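Local coordinates for pancreatic lipase related protein 2 (Equus caballus, PDB 1W52) that probably hydrolyses acyl ester bonds of galactolipids and triacylglycerols, as a secreted lipase of the alpha/beta hydrolase superfamily, at residues L21-K26 / P182-A187; E33-R38 / R124-E129; H77-R82 / A114-A119; H153-H158 / D178-C183. All blocks are in the same frame, centred on the assembly; numbering follows the deposited sequence.

In the fold
All four contacts lie in the lipase domain; interactions 3 and 4 lie at the active site, with interaction 1 beside them. Interaction 4 joins the predicted nucleophile Ser154 to the loop after strand 173-177, whose first residue is the predicted relay acid Asp178. Interaction 1 continues along that same loop and shares Pro182 and Cys183 with it, their centres about 12 Å apart. Interaction 3, centred about 10 Å from interaction 4, borders the site where a detergent molecule is bound and is tied to the loop where Tyr116 OH meets Pro182 O at 2.7 Å. Interaction 2 uses the same helix 116-141 further along, away from the annotated sites, and comes no closer to the other contacts than about 6 Å.

Interaction 1. Residues L21-K26 / P182-A187; sequences LQRPLK and PCFQDA
Gln22 lies against the 185-187 backbone, its CG 3.4 Å from Gln185 O and 3.8 Å from Ala187 CB, while its carboxamide faces Asp186 O. CG stands anti to the carbonyl carbon (chi1 -72°), and a bend at chi2 (78°) brings CD to the carbonyl oxygen of Asp186. NE2 is 2.8 Å from Asp186 O, but the angle is too poor for a hydrogen bond. One residue on, the Arg23 side chain runs past Cys183, with NH1 3.0 Å from Cys183 O and 3.7 Å from Phe184 CE1, the guanidinium and ring planes almost perpendicular. Between the backbones, Cys183 CA directs a C-H...O contact at Gln22 O, 3.0 Å long. An alanine at Gln22 would keep CB beside Cys183 O but would probably open a gap over the Asp186 carbonyl and Ala187 CB. Outside the pair, Phe184 stacks on His158 and Gln185 is fastened to Ser220, while Ala187 O accepts a weak bond from Arg192, a predicted calcium ligand. No clear hydrogen bond fixes the Gln22 amide, so the two irregular loops meet mainly by van der Waals contact and the orientation of the amide is weakly determined.

Interaction 2. Residues E33-R38 / R124-E129; sequences EEVNTR and RIVGAE
The end of the short helix 32-35 and the turn into strand 38-43 pack through Val35 and Thr37 on one flank of helix 116-141, a helix-on-sheet layer of the alpha/beta hydrolase fold. Asn36, with positive phi, ends the short helix, and both Val35 and Thr37 turn inward on either side of it. Val35 divides its two methyls: CG2 meets Ile125 CD1 at 4.0 Å, and CG1 meets Val126 CG2 at the same distance. Thr37 fits between Val126 and Glu129. Its OG1, anti to the carbonyl carbon (chi1 -52°), sits 3.8 Å from Val126 CG2 and 3.4 Å from Glu129 CG, while its CG2 rests 3.8 Å from Glu129 CB. Ile125, Val126 and Glu129 thus present neighbouring positions of one helical face. Glu129 bends at chi2 (-72°), and its carboxylate forms a salt bridge with Arg56. An alanine at Glu129 would retain CB against Thr37 CG2 but would probably leave Arg56 without this partner and a gap beside Thr37 OG1. Val126 also reaches Val106 of strand 102-107 and Thr159 of helix 155-166, which places the contact within the core of the domain. No hydrogen bond crosses between the segments; the joint rests on van der Waals packing of methyls, the Glu129 methylenes and the threonine hydroxyl, and the buried carboxylate is probably kept charged by Arg56, outside the pair.

Interaction 3. Residues H77-R82 / A114-A119; sequences HGFRDR and AEYTQA. With DDQ (decylamine-N,N-dimethyl-N-oxide), chain C.
Phe79 and Tyr116 form a T-shaped pair, the edge of the tyrosine toward the face of the phenylalanine, with ring centroids 5.2 Å apart and planes at 77°. Tyr116 CD1 sits over the rim of the Phe79 ring, 3.7 Å from Phe79 CD1. The opposite face of Phe79 carries Arg80 CG over its centre, and Ala119 CB closes on the ring edge, in plane, 3.8 Å from Phe79 CD1. Phe79 CG is anti to the backbone N (chi1 -172°), which sends it toward helix 116-141. The arginine tip reaches across as well, NH1 lying 3.0 Å from Ala114 O without making a hydrogen bond. Both aromatic rings meet the decyl tail of the detergent: C7 lies 3.9 Å from Phe79 CD2, and the terminal C10 is 3.5 Å from Tyr116 CE1. The Asp81 carboxylate lies at the N-oxide head, with OD1 2.9 Å from O1.

A second shell sets these groups. A type II turn from Gly78 to Asp81 puts Phe79 and Arg80 at its two corners. Asp81 OD1 accepts from the backbone N of Arg82 and is bonded to Ser86, while OD2 is bonded to Trp87. Tyr116 OH is fixed by the carbonyl of Pro182. Glu115 OE2 accepts the N-cap bond from Thr117 N, although the detailed placement of this carboxylate is doubtful. The contact lies where the loop after strand 72-76 meets the first turn of helix 116-141, with Leu155 of helix 155-166 touching Phe79, Tyr116 and Ala119.

Interaction 4. Residues H153-H158 / D178-C183; sequences HSLGAH and DPAEPC
His158 NE2 donates to Ala180 O over 2.7 Å, a nearly straight bond (164° at the hydrogen) that arrives on a lone pair in the carbonyl plane and leaves the imidazole within its own ring plane. Two torsions aim it: chi1 (-72°) sets CG anti to the carbonyl carbon, and chi2 (-48°) turns the ring so that NE2 faces the 178-183 loop. Pro179 CB approaches the same ring in an off-centre CH-pi contact, 4.3 Å from its centroid. A second, weak bond runs from Ala180 N to Ser154 O at 3.4 Å.

Ser154, the predicted nucleophile, sits in a GxSxG turn between strand 148-153 and helix 155-166, consistent with the nucleophile elbow of the alpha/beta hydrolase fold. It has positive phi, and Gly156 permits the tight bend, since a CB there would run into His153 O. The predicted triad is laid out across this contact: Ser154 OG is hydrogen-bonded to His265 NE2, and Asp178 OD2 to His265 ND1, while Asp178 OD1 is bonded to Thr206 N. Asp178 O receives a C-H...O contact from Ser154 CA at 3.2 Å, so the backbones just beyond strands 148-153 and 173-177 run close together.

Side-chain packing completes the contact. Ala157 CB packs on Pro179 CB at 3.9 Å, and Ala180 CB meets Leu155 CD1 at 3.8 Å. The hydroxyl OG of Ser154 lies beside the same Ala180 methyl. Leu155 extends further to Tyr116 and Ile123 of helix 116-141.

Interaction 1. Residues L21-K26 / P182-A187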
# COMPACT_ATOMS: atom_id res chain seq x y z
N LEU A 21 4.73 28.45 -0.01
CA LEU A 21 6.04 27.88 -0.18
C LEU A 21 5.97 26.63 -1.04
O LEU A 21 6.79 26.43 -1.93
CB LEU A 21 6.62 27.55 1.18
CG LEU A 21 8.15 27.58 1.28
CD1 LEU A 21 8.56 26.78 2.54
CD2 LEU A 21 8.91 27.08 0.02
N GLN A 22 4.94 25.83 -0.76
CA GLN A 22 4.52 24.65 -1.53
C GLN A 22 3.92 24.87 -2.94
O GLN A 22 3.80 23.94 -3.71
CB GLN A 22 3.45 23.95 -0.72
CG GLN A 22 3.94 23.24 0.50
CD GLN A 22 4.21 24.14 1.64
OE1 GLN A 22 3.41 25.01 1.95
NE2 GLN A 22 5.32 23.93 2.31
N ARG A 23 3.46 26.08 -3.24
CA ARG A 23 2.77 26.39 -4.50
C ARG A 23 3.10 27.83 -4.92
O ARG A 23 2.21 28.66 -4.97
CB ARG A 23 1.26 26.20 -4.31
CG ARG A 23 0.86 24.86 -3.63
CD ARG A 23 -0.50 24.78 -2.95
NE ARG A 23 -1.52 24.20 -3.83
CZ ARG A 23 -2.09 23.01 -3.70
NH1 ARG A 23 -1.76 22.19 -2.73
NH2 ARG A 23 -3.01 22.64 -4.56
N PRO A 24 4.38 28.13 -5.22
CA PRO A 24 4.88 29.52 -5.19
C PRO A 24 4.19 30.45 -6.18
O PRO A 24 3.91 31.58 -5.85
CB PRO A 24 6.38 29.38 -5.53
CG PRO A 24 6.69 27.94 -5.28
CD PRO A 24 5.44 27.18 -5.60
N LEU A 25 3.93 29.96 -7.38
CA LEU A 25 3.25 30.75 -8.37
C LEU A 25 1.71 30.73 -8.07
O LEU A 25 1.19 29.80 -7.42
CB LEU A 25 3.60 30.20 -9.75
CG LEU A 25 3.86 31.20 -10.88
CD1 LEU A 25 5.02 30.73 -11.77
CD2 LEU A 25 2.57 31.46 -11.72
N LYS A 26 1.00 31.76 -8.53
CA LYS A 26 -0.47 31.83 -8.47
C LYS A 26 -1.08 31.41 -9.81
O LYS A 26 -0.82 32.02 -10.85
CB LYS A 26 -0.98 33.22 -8.04
CG LYS A 26 -0.48 33.65 -6.64
CD LYS A 26 -1.59 34.14 -5.68
CE LYS A 26 -1.07 34.16 -4.23
NZ LYS A 26 -2.04 34.44 -3.12
N PRO A 182 5.09 16.86 -4.13
CA PRO A 182 5.19 18.23 -4.65
C PRO A 182 3.94 19.04 -4.47
O PRO A 182 2.93 18.61 -4.98
CB PRO A 182 5.37 18.02 -6.14
CG PRO A 182 6.06 16.74 -6.23
CD PRO A 182 5.62 15.90 -5.11
N CYS A 183 4.01 20.19 -3.80
CA CYS A 183 2.85 21.06 -3.59
C CYS A 183 1.93 20.66 -2.44
O CYS A 183 1.05 21.41 -2.14
CB CYS A 183 2.01 21.18 -4.84
SG CYS A 183 2.97 21.75 -6.21
N PHE A 184 2.19 19.55 -1.76
CA PHE A 184 1.34 19.06 -0.69
C PHE A 184 2.13 18.80 0.60
O PHE A 184 1.83 19.32 1.64
CB PHE A 184 0.69 17.78 -1.15
CG PHE A 184 -0.17 17.93 -2.37
CD1 PHE A 184 -1.41 18.49 -2.27
CD2 PHE A 184 0.25 17.49 -3.59
CE1 PHE A 184 -2.21 18.60 -3.36
CE2 PHE A 184 -0.57 17.59 -4.73
CZ PHE A 184 -1.80 18.15 -4.60
N GLN A 185 3.15 17.97 0.58
CA GLN A 185 3.89 17.80 1.83
C GLN A 185 4.06 19.16 2.53
O GLN A 185 4.38 20.17 1.88
CB GLN A 185 5.24 17.12 1.62
CG GLN A 185 5.78 16.55 2.90
CD GLN A 185 6.32 15.14 2.72
OE1 GLN A 185 5.69 14.28 2.10
NE2 GLN A 185 7.46 14.89 3.28
N ASP A 186 3.82 19.15 3.85
CA ASP A 186 3.85 20.34 4.76
C ASP A 186 3.05 21.53 4.22
O ASP A 186 3.55 22.60 4.03
CB ASP A 186 5.27 20.79 5.07
CG ASP A 186 6.21 19.64 5.40
OD1 ASP A 186 5.77 18.57 5.95
OD2 ASP A 186 7.45 19.77 5.16
N ALA A 187 1.79 21.31 3.92
CA ALA A 187 0.92 22.40 3.53
C ALA A 187 -0.37 22.38 4.39
O ALA A 187 -0.61 21.45 5.16
CB ALA A 187 0.62 22.32 2.06

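Interaction 2. Residues E33-R38 / R124-E129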
# COMPACT_ATOMS: atom_id res chain seq x y z
N GLU A 33 -15.48 21.74 -17.74
CA GLU A 33 -15.61 21.32 -19.13
C GLU A 33 -14.23 20.92 -19.69
O GLU A 33 -14.11 19.88 -20.35
CB GLU A 33 -16.26 22.48 -19.97
CG GLU A 33 -17.72 22.88 -19.61
CD GLU A 33 -17.86 24.02 -18.57
OE1 GLU A 33 -17.02 24.94 -18.54
OE2 GLU A 33 -18.86 24.02 -17.78
N GLU A 34 -13.23 21.78 -19.39
CA GLU A 34 -11.80 21.65 -19.80
C GLU A 34 -11.10 20.40 -19.20
O GLU A 34 -10.30 19.73 -19.88
CB GLU A 34 -10.97 22.93 -19.42
CG GLU A 34 -11.18 24.16 -20.33
CD GLU A 34 -10.37 25.42 -19.95
OE1 GLU A 34 -9.51 25.82 -20.77
OE2 GLU A 34 -10.61 26.06 -18.90
N VAL A 35 -11.44 20.13 -17.92
CA VAL A 35 -11.09 18.90 -17.15
C VAL A 35 -11.84 17.60 -17.56
O VAL A 35 -11.26 16.49 -17.44
CB VAL A 35 -11.35 19.09 -15.67
CG1 VAL A 35 -10.86 17.92 -14.89
CG2 VAL A 35 -10.69 20.34 -15.16
N ASN A 36 -13.10 17.73 -18.02
CA ASN A 36 -13.94 16.61 -18.45
C ASN A 36 -13.92 15.47 -17.46
O ASN A 36 -13.53 14.33 -17.80
CB ASN A 36 -13.50 16.11 -19.82
CG ASN A 36 -14.45 15.07 -20.38
OD1 ASN A 36 -14.04 14.10 -21.05
ND2 ASN A 36 -15.74 15.26 -20.11
N THR A 37 -14.32 15.79 -16.21
CA THR A 37 -14.46 14.78 -15.14
C THR A 37 -15.59 13.83 -15.49
O THR A 37 -16.67 14.26 -15.89
CB THR A 37 -14.84 15.42 -13.84
OG1 THR A 37 -13.93 16.46 -13.55
CG2 THR A 37 -14.70 14.46 -12.70
N ARG A 38 -15.39 12.54 -15.30
CA ARG A 38 -16.38 11.60 -15.78
C ARG A 38 -16.48 10.43 -14.81
O ARG A 38 -15.53 9.68 -14.66
CB ARG A 38 -16.00 11.10 -17.17
CG ARG A 38 -16.26 12.04 -18.34
CD ARG A 38 -16.51 11.27 -19.65
NE ARG A 38 -15.72 10.03 -19.67
CZ ARG A 38 -16.02 8.93 -20.37
NH1 ARG A 38 -17.09 8.86 -21.16
NH2 ARG A 38 -15.22 7.88 -20.30
N ARG A 124 -8.81 20.37 -7.52
CA ARG A 124 -9.86 21.10 -6.81
C ARG A 124 -11.19 20.93 -7.49
O ARG A 124 -12.18 20.74 -6.83
CB ARG A 124 -9.56 22.59 -6.73
CG ARG A 124 -8.44 22.90 -5.83
CD ARG A 124 -8.63 24.14 -5.01
NE ARG A 124 -8.23 25.36 -5.72
CZ ARG A 124 -8.43 26.60 -5.26
NH1 ARG A 124 -9.02 26.78 -4.08
NH2 ARG A 124 -8.05 27.65 -5.96
N ILE A 125 -11.22 21.03 -8.80
CA ILE A 125 -12.44 20.77 -9.52
C ILE A 125 -12.99 19.36 -9.27
O ILE A 125 -14.05 19.21 -8.64
CB ILE A 125 -12.23 21.08 -10.99
CG1 ILE A 125 -12.30 22.59 -11.12
CG2 ILE A 125 -13.27 20.37 -11.90
CD1 ILE A 125 -11.81 23.09 -12.42
N VAL A 126 -12.28 18.34 -9.74
CA VAL A 126 -12.67 16.94 -9.56
C VAL A 126 -13.11 16.68 -8.12
O VAL A 126 -13.94 15.84 -7.88
CB VAL A 126 -11.51 15.98 -9.86
CG1 VAL A 126 -11.96 14.56 -9.72
CG2 VAL A 126 -10.96 16.18 -11.27
N GLY A 127 -12.53 17.40 -7.17
CA GLY A 127 -12.88 17.22 -5.77
C GLY A 127 -14.36 17.48 -5.70
O GLY A 127 -15.14 16.62 -5.31
N ALA A 128 -14.71 18.69 -6.12
CA ALA A 128 -16.05 19.22 -6.19
C ALA A 128 -16.99 18.42 -7.07
O ALA A 128 -18.04 18.09 -6.63
CB ALA A 128 -15.98 20.65 -6.67
N GLU A 129 -16.64 18.13 -8.31
CA GLU A 129 -17.45 17.21 -9.09
C GLU A 129 -17.84 16.05 -8.22
O GLU A 129 -19.01 15.69 -8.17
CB GLU A 129 -16.71 16.60 -10.27
CG GLU A 129 -16.24 17.60 -11.30
CD GLU A 129 -17.38 18.17 -12.11
OE1 GLU A 129 -18.17 17.38 -12.67
OE2 GLU A 129 -17.47 19.40 -12.20

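Interaction 3. Residues H77-R82 / A114-A119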
# COMPACT_ATOMS: atom_id res chain seq x y z
N HIS A 77 -7.71 8.42 -10.17
CA HIS A 77 -6.32 8.44 -10.64
C HIS A 77 -5.64 9.80 -10.40
O HIS A 77 -6.26 10.77 -9.93
CB HIS A 77 -6.24 8.10 -12.13
CG HIS A 77 -6.71 9.20 -13.02
ND1 HIS A 77 -7.49 8.98 -14.13
CD2 HIS A 77 -6.55 10.55 -12.95
CE1 HIS A 77 -7.77 10.13 -14.72
NE2 HIS A 77 -7.21 11.09 -14.03
N GLY A 78 -4.37 9.90 -10.74
CA GLY A 78 -3.72 11.18 -10.62
C GLY A 78 -3.13 11.71 -11.91
O GLY A 78 -3.60 11.32 -13.00
N PHE A 79 -2.10 12.57 -11.75
CA PHE A 79 -1.31 13.21 -12.85
C PHE A 79 -1.03 12.24 -13.98
O PHE A 79 -0.46 11.16 -13.78
CB PHE A 79 0.02 13.71 -12.26
CG PHE A 79 0.86 14.55 -13.20
CD1 PHE A 79 0.47 15.80 -13.61
CD2 PHE A 79 2.09 14.10 -13.62
CE1 PHE A 79 1.25 16.53 -14.48
CE2 PHE A 79 2.86 14.87 -14.48
CZ PHE A 79 2.42 16.07 -14.90
N ARG A 80 -1.53 12.61 -15.15
CA ARG A 80 -1.24 11.91 -16.41
C ARG A 80 -1.56 10.44 -16.49
O ARG A 80 -0.84 9.64 -17.09
CB ARG A 80 0.20 12.14 -16.83
CG ARG A 80 0.45 13.64 -17.06
CD ARG A 80 1.63 13.93 -17.84
NE ARG A 80 1.29 14.19 -19.23
CZ ARG A 80 1.21 15.39 -19.80
NH1 ARG A 80 1.40 16.55 -19.10
NH2 ARG A 80 0.95 15.41 -21.12
N ASP A 81 -2.68 10.13 -15.89
CA ASP A 81 -3.23 8.81 -15.86
C ASP A 81 -4.69 9.01 -16.30
O ASP A 81 -5.16 10.17 -16.46
CB ASP A 81 -3.19 8.34 -14.43
CG ASP A 81 -2.99 6.86 -14.30
OD1 ASP A 81 -3.34 6.07 -15.21
OD2 ASP A 81 -2.51 6.42 -13.23
N ARG A 82 -5.40 7.87 -16.48
CA ARG A 82 -6.82 7.86 -16.84
C ARG A 82 -7.67 6.83 -16.03
O ARG A 82 -7.16 5.95 -15.33
CB ARG A 82 -6.95 7.66 -18.35
CG ARG A 82 -6.37 6.38 -18.81
CD ARG A 82 -6.68 6.06 -20.21
NE ARG A 82 -6.26 4.68 -20.44
CZ ARG A 82 -6.48 4.01 -21.58
NH1 ARG A 82 -7.14 4.60 -22.60
NH2 ARG A 82 -6.04 2.75 -21.70
N ALA A 114 -2.61 18.13 -18.04
CA ALA A 114 -1.99 19.43 -17.94
C ALA A 114 -0.59 19.38 -17.34
O ALA A 114 -0.02 18.34 -17.08
CB ALA A 114 -2.87 20.40 -17.09
N GLU A 115 -0.04 20.56 -17.18
CA GLU A 115 1.26 20.73 -16.58
C GLU A 115 1.08 20.50 -15.08
O GLU A 115 0.16 21.03 -14.50
CB GLU A 115 1.75 22.16 -16.91
CG GLU A 115 3.11 22.51 -16.38
CD GLU A 115 3.09 22.81 -14.89
OE1 GLU A 115 2.61 23.88 -14.53
OE2 GLU A 115 3.54 21.97 -14.08
N TYR A 116 1.95 19.74 -14.44
CA TYR A 116 1.82 19.45 -12.99
C TYR A 116 1.22 20.57 -12.13
O TYR A 116 0.27 20.40 -11.39
CB TYR A 116 3.18 19.04 -12.39
CG TYR A 116 2.99 18.47 -11.02
CD1 TYR A 116 2.44 17.23 -10.82
CD2 TYR A 116 3.31 19.17 -9.94
CE1 TYR A 116 2.24 16.71 -9.54
CE2 TYR A 116 3.11 18.69 -8.65
CZ TYR A 116 2.58 17.46 -8.44
OH TYR A 116 2.45 17.02 -7.12
N THR A 117 1.83 21.72 -12.18
CA THR A 117 1.35 22.89 -11.47
C THR A 117 -0.11 23.21 -11.72
O THR A 117 -0.80 23.53 -10.78
CB THR A 117 2.25 24.10 -11.90
OG1 THR A 117 3.43 24.00 -11.16
CG2 THR A 117 1.64 25.50 -11.57
N GLN A 118 -0.53 23.21 -12.98
CA GLN A 118 -1.94 23.35 -13.29
C GLN A 118 -2.76 22.21 -12.65
O GLN A 118 -3.60 22.48 -11.79
CB GLN A 118 -2.17 23.38 -14.81
CG GLN A 118 -3.59 23.72 -15.23
CD GLN A 118 -4.06 25.04 -14.62
OE1 GLN A 118 -3.43 26.05 -14.86
NE2 GLN A 118 -5.14 25.03 -13.80
N ALA A 119 -2.50 20.96 -13.10
CA ALA A 119 -3.00 19.68 -12.55
C ALA A 119 -3.26 19.71 -11.02
O ALA A 119 -4.33 19.34 -10.54
CB ALA A 119 -2.02 18.54 -12.92
N1 DDQ C . 0.37 5.49 -16.11
O1 DDQ C . -0.62 5.03 -15.49
CM1 DDQ C . 1.07 4.35 -16.81
CM2 DDQ C . -0.05 6.49 -17.13
C1 DDQ C . 1.20 6.06 -15.01
C2 DDQ C . 0.96 7.53 -14.64
C3 DDQ C . 2.27 8.30 -14.81
C4 DDQ C . 3.02 8.52 -13.51
C5 DDQ C . 3.27 10.00 -13.27
C6 DDQ C . 4.00 10.10 -11.96
C7 DDQ C . 4.19 11.52 -11.53
C8 DDQ C . 3.53 11.81 -10.19
C9 DDQ C . 3.54 13.32 -9.93
C10 DDQ C . 3.69 13.70 -8.48

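Interaction 4. Residues H153-H158 / D178-C183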
# COMPACT_ATOMS: atom_id res chain seq x y z
N HIS A 153 -5.07 7.62 -5.94
CA HIS A 153 -3.61 7.50 -6.13
C HIS A 153 -2.90 8.84 -6.49
O HIS A 153 -3.34 9.55 -7.36
CB HIS A 153 -3.27 6.47 -7.24
CG HIS A 153 -1.80 6.43 -7.55
ND1 HIS A 153 -1.25 7.06 -8.65
CD2 HIS A 153 -0.75 5.89 -6.87
CE1 HIS A 153 0.06 6.89 -8.64
NE2 HIS A 153 0.40 6.21 -7.56
N SER A 154 -1.77 9.12 -5.82
CA SER A 154 -0.92 10.28 -6.13
C SER A 154 -1.78 11.52 -6.02
O SER A 154 -2.28 11.84 -4.97
CB SER A 154 -0.23 10.19 -7.52
OG SER A 154 0.55 11.36 -7.91
N LEU A 155 -1.94 12.23 -7.10
CA LEU A 155 -2.72 13.44 -7.03
C LEU A 155 -4.12 13.07 -6.64
O LEU A 155 -4.67 13.69 -5.80
CB LEU A 155 -2.70 14.10 -8.38
CG LEU A 155 -2.13 15.51 -8.53
CD1 LEU A 155 -0.83 15.73 -7.84
CD2 LEU A 155 -2.01 15.70 -10.02
N GLY A 156 -4.67 12.02 -7.24
CA GLY A 156 -5.92 11.39 -6.78
C GLY A 156 -6.12 11.25 -5.26
O GLY A 156 -7.20 11.47 -4.73
N ALA A 157 -5.09 10.84 -4.55
CA ALA A 157 -5.24 10.78 -3.12
C ALA A 157 -5.67 12.15 -2.57
O ALA A 157 -6.55 12.25 -1.76
CB ALA A 157 -3.94 10.37 -2.46
N HIS A 158 -5.00 13.20 -2.96
CA HIS A 158 -5.34 14.52 -2.47
C HIS A 158 -6.73 14.98 -2.98
O HIS A 158 -7.50 15.67 -2.27
CB HIS A 158 -4.26 15.47 -2.94
CG HIS A 158 -2.96 15.30 -2.24
ND1 HIS A 158 -2.86 15.21 -0.87
CD2 HIS A 158 -1.69 15.17 -2.72
CE1 HIS A 158 -1.59 15.06 -0.53
NE2 HIS A 158 -0.85 15.03 -1.63
N ASP A 178 -0.18 6.22 -2.20
CA ASP A 178 0.98 7.12 -2.27
C ASP A 178 0.67 8.56 -2.68
O ASP A 178 0.90 9.00 -3.81
CB ASP A 178 2.03 6.55 -3.18
CG ASP A 178 3.40 7.16 -2.95
OD1 ASP A 178 3.90 7.27 -1.76
OD2 ASP A 178 4.05 7.54 -3.95
N PRO A 179 0.14 9.31 -1.73
CA PRO A 179 -0.24 10.70 -1.99
C PRO A 179 0.95 11.49 -2.51
O PRO A 179 2.05 11.35 -2.03
CB PRO A 179 -0.66 11.21 -0.62
CG PRO A 179 -0.95 9.95 0.21
CD PRO A 179 -0.12 8.86 -0.34
N ALA A 180 0.71 12.34 -3.49
CA ALA A 180 1.76 13.12 -4.11
C ALA A 180 2.44 14.02 -3.09
O ALA A 180 1.77 14.51 -2.17
CB ALA A 180 1.18 13.96 -5.21
N GLU A 181 3.74 14.23 -3.28
CA GLU A 181 4.52 15.13 -2.45
C GLU A 181 4.53 16.58 -2.94
O GLU A 181 4.07 17.44 -2.23
CB GLU A 181 5.94 14.62 -2.28
CG GLU A 181 6.72 15.49 -1.33
CD GLU A 181 8.10 14.97 -1.01
OE1 GLU A 181 8.43 13.74 -1.25
OE2 GLU A 181 8.83 15.83 -0.47
N PRO A 182 5.09 16.86 -4.13
CA PRO A 182 5.19 18.23 -4.65
C PRO A 182 3.94 19.04 -4.47
O PRO A 182 2.93 18.61 -4.98
CB PRO A 182 5.37 18.02 -6.14
CG PRO A 182 6.06 16.74 -6.23
CD PRO A 182 5.62 15.90 -5.11
N CYS A 183 4.01 20.19 -3.80
CA CYS A 183 2.85 21.06 -3.59
C CYS A 183 1.93 20.66 -2.44
O CYS A 183 1.05 21.41 -2.14
CB CYS A 183 2.01 21.18 -4.84
SG CYS A 183 2.97 21.75 -6.21